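Local coordinates for uncharacterized protein MG027 (Mycoplasma genitalium, PDB 1Q8C) that is of unknown function but has the all-helical fold of NusB proteins, which suggests, without proving, a related role in RNA binding or transcription, at residues K58-A63 and L110-A115. Numbering follows the deposited sequence.
With NA (sodium ion), chain K.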
ATOM      1  N   LYS A  58       4.376  -5.020  10.926  1.00 43.64           N
ATOM      2  CA  LYS A  58       3.999  -4.015  11.917  1.00 44.03           C
ATOM      3  C   LYS A  58       4.721  -2.700  11.684  1.00 43.93           C
ATOM      4  O   LYS A  58       4.202  -1.633  12.036  1.00 44.32           O
ATOM      5  CB  LYS A  58       4.330  -4.528  13.341  1.00 44.15           C
ATOM      6  CG  LYS A  58       3.314  -5.562  13.886  1.00 44.85           C
ATOM      7  CD  LYS A  58       3.882  -6.369  15.086  1.00 44.77           C
ATOM      8  CE  LYS A  58       2.949  -7.508  15.493  1.00 44.82           C
ATOM      9  NZ  LYS A  58       3.349  -8.228  16.766  1.00 44.71           N
ATOM     10  N   LEU A  59       5.909  -2.763  11.091  1.00 43.68           N
ATOM     11  CA  LEU A  59       6.649  -1.524  10.807  1.00 43.94           C
ATOM     12  C   LEU A  59       6.031  -0.825   9.586  1.00 43.93           C
ATOM     13  O   LEU A  59       6.008   0.396   9.533  1.00 43.87           O
ATOM     14  CB  LEU A  59       8.133  -1.796  10.576  1.00 43.92           C
ATOM     15  CG  LEU A  59       9.308  -1.115  11.315  1.00 45.08           C
ATOM     16  CD1 LEU A  59      10.267  -0.475  10.294  1.00 44.80           C
ATOM     17  CD2 LEU A  59       8.924  -0.122  12.452  1.00 44.75           C
ATOM     18  N   ILE A  60       5.527  -1.594   8.626  1.00 43.56           N
ATOM     19  CA  ILE A  60       4.822  -1.031   7.458  1.00 43.56           C
ATOM     20  C   ILE A  60       3.542  -0.320   7.919  1.00 43.70           C
ATOM     21  O   ILE A  60       3.246   0.787   7.487  1.00 44.20           O
ATOM     22  CB  ILE A  60       4.477  -2.153   6.403  1.00 43.22           C
ATOM     23  CG1 ILE A  60       5.761  -2.719   5.802  1.00 43.72           C
ATOM     24  CG2 ILE A  60       3.565  -1.611   5.258  1.00 43.25           C
ATOM     25  CD1 ILE A  60       5.592  -3.990   4.948  1.00 43.58           C
ATOM     26  N   VAL A  61       2.784  -0.975   8.788  1.00 43.86           N
ATOM     27  CA  VAL A  61       1.516  -0.448   9.276  1.00 43.85           C
ATOM     28  C   VAL A  61       1.720   0.794  10.144  1.00 43.63           C
ATOM     29  O   VAL A  61       0.871   1.675  10.210  1.00 43.62           O
ATOM     30  CB  VAL A  61       0.765  -1.534  10.055  1.00 43.94           C
ATOM     31  CG1 VAL A  61      -0.400  -0.937  10.892  1.00 44.56           C
ATOM     32  CG2 VAL A  61       0.289  -2.599   9.071  1.00 43.71           C
ATOM     33  N   LYS A  62       2.859   0.851  10.801  1.00 43.72           N
ATOM     34  CA  LYS A  62       3.234   1.982  11.609  1.00 44.07           C
ATOM     35  C   LYS A  62       3.529   3.196  10.700  1.00 43.94           C
ATOM     36  O   LYS A  62       3.074   4.299  10.982  1.00 44.42           O
ATOM     37  CB  LYS A  62       4.431   1.612  12.514  1.00 44.19           C
ATOM     38  CG  LYS A  62       5.120   2.794  13.241  1.00 44.57           C
ATOM     39  CD  LYS A  62       5.867   2.364  14.525  1.00 45.47           C
ATOM     40  CE  LYS A  62       6.005   3.516  15.543  1.00 45.50           C
ATOM     41  NZ  LYS A  62       7.149   4.445  15.296  1.00 46.48           N
ATOM     42  N   ALA A  63       4.283   2.991   9.630  1.00 43.54           N
ATOM     43  CA  ALA A  63       4.574   4.048   8.668  1.00 43.04           C
ATOM     44  C   ALA A  63       3.273   4.538   8.015  1.00 42.94           C
ATOM     45  O   ALA A  63       3.068   5.748   7.851  1.00 42.52           O
ATOM     46  CB  ALA A  63       5.550   3.542   7.633  1.00 43.36           C
ATOM     47  N   LEU A 110       3.925   2.622  -0.630  1.00 43.38           N
ATOM     48  CA  LEU A 110       4.407   3.862  -0.029  1.00 43.28           C
ATOM     49  C   LEU A 110       4.836   3.628   1.409  1.00 43.28           C
ATOM     50  O   LEU A 110       5.862   4.131   1.850  1.00 43.15           O
ATOM     51  CB  LEU A 110       3.299   4.918  -0.019  1.00 43.42           C
ATOM     52  CG  LEU A 110       2.791   5.413  -1.375  1.00 42.92           C
ATOM     53  CD1 LEU A 110       1.633   6.382  -1.249  1.00 43.07           C
ATOM     54  CD2 LEU A 110       3.917   6.090  -2.077  1.00 43.67           C
ATOM     55  N   SER A 111       4.025   2.872   2.139  1.00 43.42           N
ATOM     56  CA  SER A 111       4.278   2.606   3.549  1.00 43.38           C
ATOM     57  C   SER A 111       5.524   1.771   3.692  1.00 43.69           C
ATOM     58  O   SER A 111       6.297   1.986   4.613  1.00 43.44           O
ATOM     59  CB  SER A 111       3.094   1.872   4.191  1.00 43.77           C
ATOM     60  OG  SER A 111       1.900   2.620   4.052  1.00 43.48           O
ATOM     61  N   GLU A 112       5.732   0.852   2.744  1.00 44.09           N
ATOM     62  CA  GLU A 112       6.834  -0.083   2.817  1.00 44.16           C
ATOM     63  C   GLU A 112       8.134   0.576   2.416  1.00 44.39           C
ATOM     64  O   GLU A 112       9.182   0.300   2.989  1.00 44.15           O
ATOM     65  CB  GLU A 112       6.591  -1.328   1.943  1.00 44.48           C
ATOM     66  CG  GLU A 112       7.817  -2.236   1.933  1.00 44.23           C
ATOM     67  CD  GLU A 112       7.676  -3.543   1.168  1.00 45.11           C
ATOM     68  OE1 GLU A 112       8.721  -4.217   1.033  1.00 43.09           O
ATOM     69  OE2 GLU A 112       6.558  -3.905   0.727  1.00 46.17           O
ATOM     70  N   GLN A 113       8.092   1.429   1.408  1.00 44.54           N
ATOM     71  CA  GLN A 113       9.309   2.108   1.027  1.00 44.36           C
ATOM     72  C   GLN A 113       9.759   3.002   2.163  1.00 44.54           C
ATOM     73  O   GLN A 113      10.952   3.176   2.385  1.00 44.82           O
ATOM     74  CB  GLN A 113       9.126   2.923  -0.239  1.00 44.28           C
ATOM     75  CG  GLN A 113      10.450   3.504  -0.685  1.00 44.22           C
ATOM     76  CD  GLN A 113      10.444   3.977  -2.119  1.00 43.60           C
ATOM     77  OE1 GLN A 113      11.143   3.423  -2.951  1.00 44.06           O
ATOM     78  NE2 GLN A 113       9.687   5.015  -2.398  1.00 42.26           N
ATOM     79  N   LYS A 114       8.791   3.577   2.866  1.00 44.70           N
ATOM     80  CA  LYS A 114       9.064   4.432   4.016  1.00 44.69           C
ATOM     81  C   LYS A 114       9.663   3.635   5.184  1.00 44.33           C
ATOM     82  O   LYS A 114      10.635   4.046   5.787  1.00 44.46           O
ATOM     83  CB  LYS A 114       7.759   5.118   4.472  1.00 44.80           C
ATOM     84  CG  LYS A 114       7.892   6.009   5.712  1.00 45.25           C
ATOM     85  CD  LYS A 114       8.649   7.276   5.392  1.00 45.60           C
ATOM     86  CE  LYS A 114       7.991   8.498   5.999  1.00 47.11           C
ATOM     87  NZ  LYS A 114       6.977   9.140   5.085  1.00 48.85           N
ATOM     88  N   ALA A 115       9.082   2.485   5.504  1.00 44.24           N
ATOM     89  CA  ALA A 115       9.523   1.714   6.676  1.00 43.83           C
ATOM     90  C   ALA A 115      10.824   0.934   6.430  1.00 43.53           C
ATOM     91  O   ALA A 115      11.723   0.881   7.269  1.00 42.93           O
ATOM     92  CB  ALA A 115       8.425   0.764   7.079  1.00 43.90           C
TER
HETATM   93 NA    NA K 161       2.187  -1.335  13.898  1.00 55.13          NA
HETATM   94  O   HOH W   1       0.925  -3.101  15.094  1.00 49.93           O
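Ile60 meets Glu112 beside the one flat side-chain group of this contact, the Glu112 carboxylate, but touches its methylenes instead: Ile60 CD1 lies 4.1 Å from Glu112 CG, the two side chains running side by side in the same direction. Both carboxylate oxygens are held by residues outside the pair, OE2 by a salt bridge to Arg18 and OE1 by a hydrogen bond to Thr118, which together should fix its rotation. The two branches of Ile60 divide the work. Its chi1 of -66° sets CG1 beside the backbone N, on the Glu112 side, and CG2 anti to that N, where CG2 comes to 3.7 Å from Ser111 CB. Ser111 OG bonds back to Leu107 O within its own helix.

Small residues fill the centre. Ala63 CB stands 4.0 Å from Ala115 CB. The same methyl lies 3.5 Å from Ser111 O and is flanked by Lys114 CG. Ala115 CB also approaches a backbone carbonyl, Leu59 O, at 3.5 Å. No hydrogen bond joins the segments, so van der Waals packing carries the contact; the short side chains permit the axes of the two segments to approach to 7.9 Å, their directions differing by 108°.

Lys58 O binds a sodium ion at 2.8 Å, together with a water, apart from the helix 100-116 interface. The contact thus joins helices 55-81 and 100-116 within the all-helical NusB-like fold: helix 14-28 adds Val21 against Ile60 and Val61, Trp56 and Phe64 of helix 55-81 extend the packing onto Glu112 and Ser111, and helix 36-45 places Phe43 against Lys58 and Val61.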